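Local coordinates for protein deoxyhypusine synthase, putative (PDB 7L9R) that probably acts as a deoxyhypusine synthase, the NAD-dependent transferase that begins hypusine formation on the translation factor eIF5A, at residues I163-L175 and D224-E236. Sequence-based numbering, arbitrary orientation. Where two conformers were deposited one is given.
Sequences IEKTKQWLKEFIL and DGLFGTCITELNE
A knobs-into-holes crossing of two helices brings Ile174 into a hole formed by Phe227, Cys230, Ile231 and Leu234, while Cys230 reciprocates among Lys167, Leu170, Lys171 and Ile174. The axes of 163-175 and 226-236 pass 9.4 Å apart at a signed angle of -67°, and the backbones come close where the small Cys230 faces Lys171. Cys230 SG lies against the stem of Lys167, 3.8 Å from its CG. Ile174 divides its branches: CG2 touches Leu234 CD1 at 3.7 Å, whereas CD1 lies over one face of the Phe227 ring, offset toward its rim, and also meets Ile231 CG1. With CG anti to the backbone N, chi1 -172° places the Phe227 ring beside helix 163-175, where the rings of Phe227 and Phe173 meet edge to edge, Phe227 CE1 4.0 Å from Phe173 CE2, and Leu170 CD2 also lies at the edge of the Phe227 ring. Leu234 slides past the Lys171 stem in the opposite direction and sends CD2 to Leu175 CD1. At the other end, Leu226 CD1 packs on Lys167 CD at 3.8 Å. Along one border Glu233 holds both lysines in a salt-bridge network. The straight Lys171 chain brings NZ to OE1 at 2.7 Å, nearly along the C-O axis; Lys167, bent at chi2 and chi3, brings NZ to the syn lone pair of OE2 at 3.0 Å. Engaging both oxygens should restrict rotation of the carboxylate and probably favours its charged form. Helix 189-200 covers Phe173 through Met195 and Met196, and Ile231 also packs on Val247 of the second subunit. The contact thus joins two helices outside the central parallel sheet, an oblique, interlocking helix pair with an apolar centre and a charged border, within the Rossmann-like deoxyhypusine synthase fold.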
ATOM      1  N   ILE B 163      15.776  -3.516 -28.427  1.00 69.11           N
ATOM      2  CA  ILE B 163      14.961  -2.313 -28.534  1.00 65.77           C
ATOM      3  C   ILE B 163      15.157  -1.667 -29.900  1.00 65.84           C
ATOM      4  O   ILE B 163      14.198  -1.203 -30.529  1.00 61.35           O
ATOM      5  CB  ILE B 163      15.299  -1.341 -27.389  1.00 78.09           C
ATOM      6  CG1 ILE B 163      15.081  -2.027 -26.041  1.00 76.35           C
ATOM      7  CG2 ILE B 163      14.463  -0.062 -27.490  1.00 69.58           C
ATOM      8  CD1 ILE B 163      15.390  -1.153 -24.855  1.00 73.23           C
ATOM      9  N   GLU B 164      16.394  -1.654 -30.397  1.00 62.68           N
ATOM     10  CA  GLU B 164      16.650  -1.011 -31.679  0.55 67.23           C
ATOM     11  C   GLU B 164      15.958  -1.750 -32.817  1.00 64.60           C
ATOM     12  O   GLU B 164      15.381  -1.118 -33.710  1.00 64.17           O
ATOM     13  CB  GLU B 164      18.154  -0.904 -31.927  0.55 71.85           C
ATOM     14  CG  GLU B 164      18.523   0.063 -33.045  0.55 73.10           C
ATOM     15  CD  GLU B 164      17.906   1.447 -32.862  0.55 80.48           C
ATOM     16  OE1 GLU B 164      17.759   1.900 -31.702  0.55 79.74           O
ATOM     17  OE2 GLU B 164      17.563   2.081 -33.884  0.55 76.14           O
ATOM     18  N   LYS B 165      15.999  -3.088 -32.805  1.00 64.58           N
ATOM     19  CA  LYS B 165      15.272  -3.854 -33.814  1.00 64.75           C
ATOM     20  C   LYS B 165      13.775  -3.571 -33.737  1.00 64.31           C
ATOM     21  O   LYS B 165      13.104  -3.421 -34.765  1.00 56.30           O
ATOM     22  CB  LYS B 165      15.548  -5.350 -33.649  1.00 56.67           C
ATOM     23  N   THR B 166      13.237  -3.477 -32.522  1.00 60.28           N
ATOM     24  CA  THR B 166      11.820  -3.174 -32.376  1.00 55.66           C
ATOM     25  C   THR B 166      11.511  -1.764 -32.863  1.00 62.42           C
ATOM     26  O   THR B 166      10.504  -1.551 -33.550  1.00 61.65           O
ATOM     27  CB  THR B 166      11.399  -3.356 -30.920  1.00 58.47           C
ATOM     28  OG1 THR B 166      11.757  -4.673 -30.490  1.00 55.11           O
ATOM     29  CG2 THR B 166       9.891  -3.153 -30.758  1.00 46.62           C
ATOM     30  N   LYS B 167      12.366  -0.791 -32.519  1.00 57.05           N
ATOM     31  CA  LYS B 167      12.156   0.582 -32.972  1.00 58.85           C
ATOM     32  C   LYS B 167      12.241   0.682 -34.491  1.00 60.05           C
ATOM     33  O   LYS B 167      11.460   1.410 -35.118  1.00 58.30           O
ATOM     34  CB  LYS B 167      13.176   1.523 -32.323  1.00 60.16           C
ATOM     35  CG  LYS B 167      12.907   1.841 -30.864  1.00 57.72           C
ATOM     36  CD  LYS B 167      13.270   3.281 -30.536  1.00 65.97           C
ATOM     37  CE  LYS B 167      14.699   3.406 -30.051  1.00 75.24           C
ATOM     38  NZ  LYS B 167      14.899   4.635 -29.233  1.00 68.31           N
ATOM     39  N   GLN B 168      13.198  -0.027 -35.096  1.00 62.95           N
ATOM     40  CA  GLN B 168      13.321  -0.011 -36.550  1.00 65.57           C
ATOM     41  C   GLN B 168      12.068  -0.576 -37.203  1.00 61.27           C
ATOM     42  O   GLN B 168      11.547  -0.003 -38.167  1.00 61.43           O
ATOM     43  CB  GLN B 168      14.557  -0.799 -36.987  1.00 62.78           C
ATOM     44  N   TRP B 169      11.555  -1.686 -36.672  1.00 53.95           N
ATOM     45  CA  TRP B 169      10.320  -2.265 -37.188  1.00 59.37           C
ATOM     46  C   TRP B 169       9.164  -1.278 -37.080  1.00 57.60           C
ATOM     47  O   TRP B 169       8.438  -1.043 -38.055  1.00 61.88           O
ATOM     48  CB  TRP B 169      10.003  -3.559 -36.432  1.00 55.24           C
ATOM     49  CG  TRP B 169       8.908  -4.388 -37.043  1.00 59.80           C
ATOM     50  CD1 TRP B 169       9.059  -5.424 -37.929  1.00 55.09           C
ATOM     51  CD2 TRP B 169       7.497  -4.257 -36.817  1.00 55.22           C
ATOM     52  NE1 TRP B 169       7.832  -5.938 -38.266  1.00 55.66           N
ATOM     53  CE2 TRP B 169       6.857  -5.246 -37.596  1.00 58.44           C
ATOM     54  CE3 TRP B 169       6.714  -3.397 -36.041  1.00 51.63           C
ATOM     55  CZ2 TRP B 169       5.470  -5.398 -37.617  1.00 51.98           C
ATOM     56  CZ3 TRP B 169       5.339  -3.549 -36.060  1.00 53.14           C
ATOM     57  CH2 TRP B 169       4.730  -4.543 -36.842  1.00 57.25           C
ATOM     58  N   LEU B 170       8.973  -0.693 -35.894  1.00 54.00           N
ATOM     59  CA  LEU B 170       7.889   0.269 -35.712  1.00 54.54           C
ATOM     60  C   LEU B 170       8.041   1.452 -36.653  1.00 58.53           C
ATOM     61  O   LEU B 170       7.050   1.955 -37.195  1.00 57.01           O
ATOM     62  CB  LEU B 170       7.841   0.746 -34.261  1.00 51.05           C
ATOM     63  CG  LEU B 170       7.447  -0.303 -33.227  1.00 49.08           C
ATOM     64  CD1 LEU B 170       7.678   0.225 -31.822  1.00 49.14           C
ATOM     65  CD2 LEU B 170       5.997  -0.717 -33.423  1.00 50.24           C
ATOM     66  N   LYS B 171       9.273   1.926 -36.848  1.00 61.43           N
ATOM     67  CA  LYS B 171       9.480   3.081 -37.711  1.00 65.24           C
ATOM     68  C   LYS B 171       9.187   2.743 -39.168  1.00 68.36           C
ATOM     69  O   LYS B 171       8.595   3.551 -39.891  1.00 77.09           O
ATOM     70  CB  LYS B 171      10.902   3.612 -37.549  1.00 56.09           C
ATOM     71  CG  LYS B 171      11.136   4.352 -36.250  1.00 64.76           C
ATOM     72  CD  LYS B 171      12.599   4.713 -36.083  1.00 63.68           C
ATOM     73  CE  LYS B 171      12.819   5.527 -34.828  1.00 57.85           C
ATOM     74  NZ  LYS B 171      14.259   5.838 -34.621  1.00 71.21           N
ATOM     75  N   GLU B 172       9.588   1.552 -39.618  1.00 67.16           N
ATOM     76  CA  GLU B 172       9.268   1.156 -40.985  1.00 75.53           C
ATOM     77  C   GLU B 172       7.762   1.043 -41.180  1.00 72.62           C
ATOM     78  O   GLU B 172       7.233   1.437 -42.226  1.00 71.00           O
ATOM     79  CB  GLU B 172       9.969  -0.158 -41.330  1.00 71.41           C
ATOM     80  CG  GLU B 172      11.484  -0.049 -41.372  1.00 73.27           C
ATOM     81  CD  GLU B 172      12.148  -1.343 -41.785  1.00 95.95           C
ATOM     82  OE1 GLU B 172      11.595  -2.039 -42.667  1.00103.75           O
ATOM     83  OE2 GLU B 172      13.223  -1.665 -41.233  1.00101.56           O
ATOM     84  N   PHE B 173       7.055   0.537 -40.167  1.00 67.97           N
ATOM     85  CA  PHE B 173       5.599   0.474 -40.234  1.00 66.34           C
ATOM     86  C   PHE B 173       4.988   1.869 -40.315  1.00 64.40           C
ATOM     87  O   PHE B 173       4.080   2.111 -41.117  1.00 72.32           O
ATOM     88  CB  PHE B 173       5.069  -0.297 -39.023  1.00 57.56           C
ATOM     89  CG  PHE B 173       3.597  -0.119 -38.773  1.00 56.94           C
ATOM     90  CD1 PHE B 173       2.658  -0.807 -39.526  1.00 63.93           C
ATOM     91  CD2 PHE B 173       3.156   0.698 -37.742  1.00 54.64           C
ATOM     92  CE1 PHE B 173       1.298  -0.655 -39.279  1.00 60.55           C
ATOM     93  CE2 PHE B 173       1.803   0.857 -37.489  1.00 51.20           C
ATOM     94  CZ  PHE B 173       0.873   0.177 -38.254  1.00 57.89           C
ATOM     95  N   ILE B 174       5.479   2.802 -39.499  1.00 65.26           N
ATOM     96  CA  ILE B 174       4.943   4.159 -39.521  1.00 69.72           C
ATOM     97  C   ILE B 174       5.184   4.799 -40.883  1.00 78.32           C
ATOM     98  O   ILE B 174       4.305   5.467 -41.441  1.00 88.08           O
ATOM     99  CB  ILE B 174       5.558   4.989 -38.379  1.00 66.99           C
ATOM    100  CG1 ILE B 174       5.064   4.464 -37.032  1.00 64.06           C
ATOM    101  CG2 ILE B 174       5.184   6.460 -38.531  1.00 73.88           C
ATOM    102  CD1 ILE B 174       5.845   4.981 -35.841  1.00 59.98           C
ATOM    103  N   LEU B 175       6.380   4.605 -41.439  1.00 82.14           N
ATOM    104  CA  LEU B 175       6.695   5.175 -42.744  1.00 87.76           C
ATOM    105  C   LEU B 175       5.912   4.499 -43.867  1.00 95.96           C
ATOM    106  O   LEU B 175       5.560   5.156 -44.854  1.00102.04           O
ATOM    107  CB  LEU B 175       8.195   5.075 -43.011  1.00 88.15           C
ATOM    108  CG  LEU B 175       9.092   5.925 -42.115  1.00 89.23           C
ATOM    109  CD1 LEU B 175      10.556   5.576 -42.349  1.00 89.89           C
ATOM    110  CD2 LEU B 175       8.834   7.405 -42.351  1.00 91.83           C
ATOM    111  N   ASP B 224       1.867   6.963 -25.940  1.00 47.85           N
ATOM    112  CA  ASP B 224       2.648   7.284 -24.751  0.59 49.43           C
ATOM    113  C   ASP B 224       3.768   6.279 -24.505  1.00 52.69           C
ATOM    114  O   ASP B 224       4.558   6.466 -23.579  1.00 60.17           O
ATOM    115  CB  ASP B 224       1.734   7.362 -23.517  0.59 48.71           C
ATOM    116  CG  ASP B 224       2.452   7.889 -22.278  0.59 55.17           C
ATOM    117  OD1 ASP B 224       2.902   9.058 -22.289  0.59 61.69           O
ATOM    118  OD2 ASP B 224       2.562   7.135 -21.287  0.59 56.49           O
ATOM    119  N   GLY B 225       3.858   5.219 -25.312  1.00 48.18           N
ATOM    120  CA  GLY B 225       4.887   4.223 -25.174  1.00 48.97           C
ATOM    121  C   GLY B 225       5.934   4.306 -26.266  1.00 50.22           C
ATOM    122  O   GLY B 225       6.098   5.335 -26.939  1.00 46.18           O
ATOM    123  N   LEU B 226       6.643   3.189 -26.464  1.00 48.94           N
ATOM    124  CA  LEU B 226       7.729   3.152 -27.441  1.00 49.71           C
ATOM    125  C   LEU B 226       7.242   3.550 -28.831  1.00 50.33           C
ATOM    126  O   LEU B 226       7.972   4.211 -29.583  1.00 53.49           O
ATOM    127  CB  LEU B 226       8.352   1.758 -27.474  1.00 51.53           C
ATOM    128  CG  LEU B 226       9.612   1.599 -28.319  1.00 52.46           C
ATOM    129  CD1 LEU B 226      10.713   2.504 -27.786  1.00 50.30           C
ATOM    130  CD2 LEU B 226      10.059   0.140 -28.346  1.00 49.61           C
ATOM    131  N   PHE B 227       6.000   3.183 -29.178  1.00 44.91           N
ATOM    132  CA  PHE B 227       5.402   3.645 -30.430  1.00 52.91           C
ATOM    133  C   PHE B 227       5.458   5.166 -30.547  1.00 48.14           C
ATOM    134  O   PHE B 227       5.797   5.701 -31.609  1.00 48.70           O
ATOM    135  CB  PHE B 227       3.958   3.143 -30.550  1.00 47.42           C
ATOM    136  CG  PHE B 227       3.327   3.400 -31.900  1.00 46.54           C
ATOM    137  CD1 PHE B 227       3.508   2.516 -32.948  1.00 55.68           C
ATOM    138  CD2 PHE B 227       2.538   4.516 -32.111  1.00 45.80           C
ATOM    139  CE1 PHE B 227       2.928   2.750 -34.186  1.00 55.57           C
ATOM    140  CE2 PHE B 227       1.958   4.755 -33.339  1.00 54.97           C
ATOM    141  CZ  PHE B 227       2.157   3.873 -34.383  1.00 48.89           C
ATOM    142  N   GLY B 228       5.150   5.882 -29.463  1.00 52.33           N
ATOM    143  CA  GLY B 228       5.210   7.335 -29.514  1.00 45.75           C
ATOM    144  C   GLY B 228       6.634   7.852 -29.603  1.00 51.92           C
ATOM    145  O   GLY B 228       6.909   8.814 -30.324  1.00 56.93           O
ATOM    146  N   THR B 229       7.564   7.203 -28.898  1.00 55.92           N
ATOM    147  CA  THR B 229       8.979   7.539 -29.041  1.00 59.80           C
ATOM    148  C   THR B 229       9.427   7.445 -30.495  1.00 63.84           C
ATOM    149  O   THR B 229      10.150   8.320 -30.988  1.00 64.85           O
ATOM    150  CB  THR B 229       9.832   6.614 -28.171  1.00 64.01           C
ATOM    151  OG1 THR B 229       9.386   6.684 -26.812  1.00 63.86           O
ATOM    152  CG2 THR B 229      11.309   7.004 -28.251  1.00 63.49           C
ATOM    153  N   CYS B 230       8.995   6.395 -31.202  1.00 55.32           N
ATOM    154  CA  CYS B 230       9.364   6.246 -32.607  1.00 55.72           C
ATOM    155  C   CYS B 230       8.763   7.347 -33.464  1.00 62.82           C
ATOM    156  O   CYS B 230       9.385   7.788 -34.437  1.00 70.06           O
ATOM    157  CB  CYS B 230       8.930   4.875 -33.122  1.00 51.28           C
ATOM    158  SG  CYS B 230       9.807   3.521 -32.342  1.00 54.44           S
ATOM    159  N   ILE B 231       7.550   7.796 -33.133  1.00 66.65           N
ATOM    160  CA  ILE B 231       6.979   8.941 -33.834  1.00 61.16           C
ATOM    161  C   ILE B 231       7.848  10.171 -33.622  1.00 72.81           C
ATOM    162  O   ILE B 231       8.148  10.909 -34.567  1.00 75.53           O
ATOM    163  CB  ILE B 231       5.532   9.187 -33.369  1.00 64.74           C
ATOM    164  CG1 ILE B 231       4.603   8.100 -33.901  1.00 62.14           C
ATOM    165  CG2 ILE B 231       5.061  10.584 -33.786  1.00 69.19           C
ATOM    166  CD1 ILE B 231       3.203   8.190 -33.348  1.00 57.01           C
ATOM    167  N   THR B 232       8.286  10.392 -32.378  1.00 69.33           N
ATOM    168  CA  THR B 232       9.081  11.572 -32.052  1.00 70.57           C
ATOM    169  C   THR B 232      10.409  11.561 -32.799  1.00 80.60           C
ATOM    170  O   THR B 232      10.819  12.574 -33.377  1.00 76.31           O
ATOM    171  CB  THR B 232       9.321  11.625 -30.543  1.00 71.30           C
ATOM    172  OG1 THR B 232       8.074  11.810 -29.858  1.00 76.05           O
ATOM    173  CG2 THR B 232      10.265  12.764 -30.192  1.00 77.73           C
ATOM    174  N   GLU B 233      11.088  10.410 -32.811  1.00 72.35           N
ATOM    175  CA  GLU B 233      12.378  10.314 -33.487  1.00 72.79           C
ATOM    176  C   GLU B 233      12.229  10.445 -34.996  1.00 79.91           C
ATOM    177  O   GLU B 233      13.022  11.139 -35.644  1.00 82.61           O
ATOM    178  CB  GLU B 233      13.061   9.001 -33.113  1.00 72.07           C
ATOM    179  CG  GLU B 233      13.415   8.920 -31.640  1.00 68.34           C
ATOM    180  CD  GLU B 233      13.983   7.576 -31.241  1.00 75.59           C
ATOM    181  OE1 GLU B 233      14.032   6.664 -32.097  1.00 74.70           O
ATOM    182  OE2 GLU B 233      14.390   7.437 -30.070  1.00 78.15           O
ATOM    183  N   LEU B 234      11.206   9.804 -35.572  1.00 78.45           N
ATOM    184  CA  LEU B 234      10.973   9.938 -37.007  1.00 88.96           C
ATOM    185  C   LEU B 234      10.700  11.381 -37.394  1.00 96.87           C
ATOM    186  O   LEU B 234      11.128  11.836 -38.462  1.00100.46           O
ATOM    187  CB  LEU B 234       9.805   9.060 -37.444  1.00 82.99           C
ATOM    188  CG  LEU B 234      10.139   7.639 -37.857  1.00 82.95           C
ATOM    189  CD1 LEU B 234       8.858   6.881 -38.134  1.00 88.90           C
ATOM    190  CD2 LEU B 234      11.007   7.702 -39.099  1.00 78.62           C
ATOM    191  N   ASN B 235       9.981  12.111 -36.545  1.00109.03           N
ATOM    192  CA  ASN B 235       9.647  13.485 -36.882  1.00114.22           C
ATOM    193  C   ASN B 235      10.888  14.367 -36.896  1.00116.50           C
ATOM    194  O   ASN B 235      10.975  15.294 -37.710  1.00117.62           O
ATOM    195  CB  ASN B 235       8.598  14.028 -35.916  1.00107.28           C
ATOM    196  CG  ASN B 235       7.904  15.252 -36.459  1.00118.52           C
ATOM    197  OD1 ASN B 235       7.111  15.156 -37.399  1.00120.32           O
ATOM    198  ND2 ASN B 235       8.203  16.414 -35.888  1.00118.41           N
ATOM    199  N   GLU B 236      11.874  14.064 -36.043  1.00105.45           N
ATOM    200  CA  GLU B 236      13.085  14.873 -35.984  1.00 97.06           C
ATOM    201  C   GLU B 236      13.837  14.871 -37.304  1.00 94.63           C
ATOM    202  O   GLU B 236      14.641  15.772 -37.542  1.00103.46           O
ATOM    203  CB  GLU B 236      14.006  14.368 -34.869  1.00 83.32           C
TER